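PDB 3OG9: protein yahD a copper inducible hydrolase, which is probably a hydrolase of the alpha/beta hydrolase fold, made in response to copper and found here with D-malate bound in its pocket. Local coordinates for residues 128-132 / 204-209; 153-157 / 168-172. All coordinates share one frame; numbering follows the deposited sequence.

Interaction 1: residues 128-132 / 204-209; sequences DKIIA and WLTETK
K129 keeps its side chain extended through chi3 and bends it only at the last carbon (chi4 65°), while W204 sets its CG anti to its own backbone N (chi1 176°); the lysine stem and the indole thereby meet between strand and helix. K129 CD lies 4.1 Å from W204 CH2, and the same carbon is 3.9 Å from L205 CD1. Further out, CE passes T208 in the opposite direction, 3.5 Å from OG1 in the modelled conformer, one of two. The bend turns NZ back to its own neighbour, D128, whose OD2 it meets at 2.8 Å on the syn side of the carboxylate. An aliphatic stem with a charge at its tip suits this strand end: the methylenes are buried against the helix, and the ammonium gains a carboxylate while lying near the carbonyl-rich C-terminus of the helix, which would probably stabilise it. Cutting the side chain back to an alanine here is likely to leave D128 without its charged mate and to open a gap beside W204, L205 and T208.

This is the sheet-to-helix packing of the alpha/beta hydrolase fold, C-terminal helix 195-208 on strand 129-133: the axes of 204-208 and 129-132 come within 11.2 Å, antiparallel at 167°. Residues alternate accordingly, with I130 pointing away to L117 and F120 of helix 111-121, on the other face of the sheet. I131 presents CG1 3.6 Å from W204 CZ3, its CD1 following alongside, so a branched residue of the strand fills the space beside a broad ring. The indole also reaches the backbone, W204 CH2 approaching I130 O at 3.9 Å. In one T208 conformer, and so less certainly, OG1 donates to W204 O (3.1 Å) from above the carbonyl plane and sits over the centre of one indole face.

Interaction 2: residues 153-157 / 168-172; sequences FLSYA and FGDLK
S155 OG is held by two hydrogen bonds, with the backbone N of H134 and with E197 OE2, which satisfy a small side chain that leaves the strand on the side away from the helix; on the helix side S155 presents its carbonyl, with O 3.8 Å from F168 CE1. The two segments belong to the first strand and the helix of a beta-alpha-beta unit, 151-156, 165-177 and 181-186, and run antiparallel at 173°. F168 fills most of the interface. With CG anti to the backbone N (chi1 -168°), its ring reaches from the helix to the strand, where L154 and Y156 point at it from one face of the sheet. Y156 lies over one ring face as an offset stack, centroids 4.7 Å apart and planes at 15°, and its CB makes a CH-pi contact 3.7 Å from the F168 centroid. L154 takes the rim instead: CB comes in the ring plane, 3.7 Å from F168 CZ. A leucine suits this spot because its branch can also reach the next helical turn, where L154 CD1 meets L171 CD2 at 4.3 Å and lies 4.1 Å from K172 CG.

Overall arrangement
Both contacts pack a helix antiparallel against a strand of the same central sheet, and both are largely buried. Strands 129-133 and 151-156 are neighbours, paired by backbone bonds such as I130 O to F153 N, and A132 packs on L154. Their helices cover opposite faces: 195-208 in interaction 1, 165-177 in interaction 2. W204 of interaction 1 also meets the ring of F153, on the strand that interaction 2 uses. The chemistry differs with place. Interaction 1 sits at the start of its strand and the chain's C-terminus, where it mixes apolar packing with a charged lysine; interaction 2 is aromatic and aliphatic, nearer the malate pocket, with L171 about 6 Å from N114 between side chains.

Interaction 1: residues 128-132 / 204-209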
# COMPACT_ATOMS: atom_id res chain seq x y z
N ASP A 128 1.39 1.16 -11.49
CA ASP A 128 2.38 2.04 -12.11
C ASP A 128 3.38 2.57 -11.06
O ASP A 128 4.60 2.60 -11.31
CB ASP A 128 1.70 3.20 -12.83
CG ASP A 128 2.70 4.10 -13.53
OD1 ASP A 128 3.48 3.56 -14.35
OD2 ASP A 128 2.73 5.31 -13.24
N LYS A 129 2.84 2.98 -9.91
CA LYS A 129 3.65 3.51 -8.79
C LYS A 129 3.04 3.09 -7.47
O LYS A 129 1.85 2.73 -7.43
CB LYS A 129 3.62 5.04 -8.77
CG LYS A 129 4.24 5.68 -9.94
CD LYS A 129 4.21 7.16 -9.82
CE LYS A 129 4.96 7.73 -10.97
NZ LYS A 129 4.31 7.45 -12.29
N ILE A 130 3.84 3.14 -6.40
CA ILE A 130 3.35 2.90 -5.03
C ILE A 130 3.87 3.98 -4.10
O ILE A 130 5.03 4.36 -4.15
CB ILE A 130 3.82 1.51 -4.51
CG1 ILE A 130 3.17 0.38 -5.32
CG2 ILE A 130 3.47 1.32 -2.99
CD1 ILE A 130 3.39 -1.00 -4.72
N ILE A 131 2.98 4.48 -3.25
CA ILE A 131 3.33 5.36 -2.16
C ILE A 131 2.95 4.56 -0.92
O ILE A 131 1.75 4.31 -0.68
CB ILE A 131 2.53 6.69 -2.24
CG1 ILE A 131 3.00 7.46 -3.49
CG2 ILE A 131 2.73 7.57 -0.96
CD1 ILE A 131 2.23 8.71 -3.84
N ALA A 132 3.96 4.14 -0.15
CA ALA A 132 3.72 3.28 1.04
C ALA A 132 4.15 4.03 2.29
O ALA A 132 5.34 4.22 2.49
CB ALA A 132 4.53 1.99 0.94
N TRP A 204 7.01 14.38 -4.41
CA TRP A 204 7.57 13.26 -5.17
C TRP A 204 6.69 12.91 -6.37
O TRP A 204 7.20 12.75 -7.49
CB TRP A 204 7.72 12.05 -4.28
CG TRP A 204 8.19 10.80 -4.98
CD1 TRP A 204 9.48 10.47 -5.28
CD2 TRP A 204 7.38 9.70 -5.41
NE1 TRP A 204 9.53 9.22 -5.87
CE2 TRP A 204 8.25 8.73 -5.97
CE3 TRP A 204 6.00 9.44 -5.39
CZ2 TRP A 204 7.80 7.52 -6.50
CZ3 TRP A 204 5.54 8.20 -5.92
CH2 TRP A 204 6.44 7.26 -6.43
N LEU A 205 5.37 12.85 -6.17
CA LEU A 205 4.48 12.55 -7.29
C LEU A 205 4.56 13.58 -8.43
O LEU A 205 4.58 13.19 -9.59
CB LEU A 205 3.02 12.38 -6.83
CG LEU A 205 2.09 11.71 -7.85
CD1 LEU A 205 2.52 10.29 -8.22
CD2 LEU A 205 0.69 11.65 -7.29
N THR A 206 4.63 14.88 -8.10
CA THR A 206 4.88 15.94 -9.12
C THR A 206 6.17 15.73 -9.93
O THR A 206 6.25 16.10 -11.11
CB THR A 206 4.89 17.39 -8.55
OG1 THR A 206 6.14 17.68 -7.90
CG2 THR A 206 3.74 17.59 -7.59
N GLU A 207 7.18 15.15 -9.30
CA GLU A 207 8.46 14.87 -9.95
C GLU A 207 8.42 13.62 -10.79
O GLU A 207 9.10 13.55 -11.81
CB GLU A 207 9.57 14.72 -8.91
CG GLU A 207 9.81 16.00 -8.17
CD GLU A 207 10.65 15.81 -6.93
OE1 GLU A 207 11.25 14.73 -6.76
OE2 GLU A 207 10.72 16.75 -6.11
N THR A 208 7.68 12.61 -10.35
CA THR A 208 7.69 11.31 -11.04
C THR A 208 6.48 11.08 -11.95
O THR A 208 6.55 10.28 -12.89
CB THR A 208 7.74 10.11 -10.06
OG1 THR A 208 6.64 10.18 -9.15
CG2 THR A 208 9.06 10.08 -9.29
N LYS A 209 5.38 11.77 -11.66
CA LYS A 209 4.08 11.54 -12.31
C LYS A 209 4.22 11.27 -13.80
O LYS A 209 4.99 11.97 -14.49
CB LYS A 209 3.15 12.75 -12.07
CG LYS A 209 1.64 12.50 -12.25
CD LYS A 209 0.86 13.82 -12.36
CE LYS A 209 -0.54 13.60 -13.00
NZ LYS A 209 -1.54 14.68 -12.72

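Interaction 2: residues 153-157 / 168-172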
# COMPACT_ATOMS: atom_id res chain seq x y z
N PHE A 153 7.61 5.26 -3.54
CA PHE A 153 7.90 6.16 -2.38
C PHE A 153 7.63 5.39 -1.09
O PHE A 153 6.57 4.75 -0.98
CB PHE A 153 6.94 7.37 -2.44
CG PHE A 153 7.10 8.35 -1.27
CD1 PHE A 153 7.88 9.49 -1.40
CD2 PHE A 153 6.43 8.14 -0.07
CE1 PHE A 153 8.01 10.40 -0.33
CE2 PHE A 153 6.54 9.04 1.02
CZ PHE A 153 7.36 10.15 0.89
N LEU A 154 8.59 5.41 -0.14
CA LEU A 154 8.45 4.73 1.14
C LEU A 154 8.79 5.68 2.25
O LEU A 154 9.80 6.40 2.17
CB LEU A 154 9.43 3.54 1.27
CG LEU A 154 9.39 2.47 0.20
CD1 LEU A 154 10.57 1.48 0.37
CD2 LEU A 154 8.07 1.70 0.21
N SER A 155 7.99 5.66 3.30
CA SER A 155 8.41 6.38 4.53
C SER A 155 8.82 5.38 5.60
O SER A 155 8.34 4.25 5.61
CB SER A 155 7.31 7.27 5.06
OG SER A 155 6.24 6.49 5.58
N TYR A 156 9.67 5.84 6.53
CA TYR A 156 10.12 5.04 7.64
C TYR A 156 10.39 6.01 8.80
O TYR A 156 10.82 7.14 8.56
CB TYR A 156 11.40 4.32 7.19
CG TYR A 156 12.17 3.67 8.28
CD1 TYR A 156 11.71 2.47 8.87
CD2 TYR A 156 13.36 4.24 8.76
CE1 TYR A 156 12.42 1.87 9.91
CE2 TYR A 156 14.08 3.64 9.78
CZ TYR A 156 13.61 2.46 10.35
OH TYR A 156 14.32 1.87 11.40
N ALA A 157 10.12 5.59 10.04
CA ALA A 157 10.65 6.36 11.18
C ALA A 157 11.58 5.46 12.02
O ALA A 157 11.25 4.31 12.24
CB ALA A 157 9.51 6.91 12.05
N PHE A 168 12.74 -3.13 7.47
CA PHE A 168 12.69 -2.09 6.42
C PHE A 168 13.84 -2.20 5.39
O PHE A 168 13.61 -2.02 4.21
CB PHE A 168 12.58 -0.69 7.03
CG PHE A 168 12.23 0.39 6.01
CD1 PHE A 168 10.94 0.46 5.45
CD2 PHE A 168 13.21 1.32 5.60
CE1 PHE A 168 10.61 1.46 4.48
CE2 PHE A 168 12.90 2.32 4.62
CZ PHE A 168 11.61 2.38 4.05
N GLY A 169 15.06 -2.53 5.84
CA GLY A 169 16.18 -2.85 4.92
C GLY A 169 15.89 -3.98 3.93
O GLY A 169 16.33 -3.94 2.76
N ASP A 170 15.19 -5.00 4.41
CA ASP A 170 14.79 -6.12 3.54
C ASP A 170 13.73 -5.70 2.54
O ASP A 170 13.77 -6.14 1.38
CB ASP A 170 14.31 -7.34 4.35
CG ASP A 170 15.49 -8.20 4.91
OD1 ASP A 170 16.58 -8.31 4.27
OD2 ASP A 170 15.30 -8.80 6.00
N LEU A 171 12.76 -4.90 2.96
CA LEU A 171 11.78 -4.36 2.02
C LEU A 171 12.44 -3.53 0.90
O LEU A 171 12.13 -3.70 -0.26
CB LEU A 171 10.73 -3.51 2.76
CG LEU A 171 9.77 -2.76 1.82
CD1 LEU A 171 8.85 -3.76 1.09
CD2 LEU A 171 8.95 -1.76 2.66
N LYS A 172 13.33 -2.61 1.28
CA LYS A 172 14.01 -1.76 0.29
C LYS A 172 14.84 -2.64 -0.66
O LYS A 172 14.82 -2.49 -1.90
CB LYS A 172 14.93 -0.79 1.04
CG LYS A 172 14.25 0.38 1.69
CD LYS A 172 15.35 1.38 2.15
CE LYS A 172 16.28 0.81 3.20
NZ LYS A 172 17.31 1.83 3.55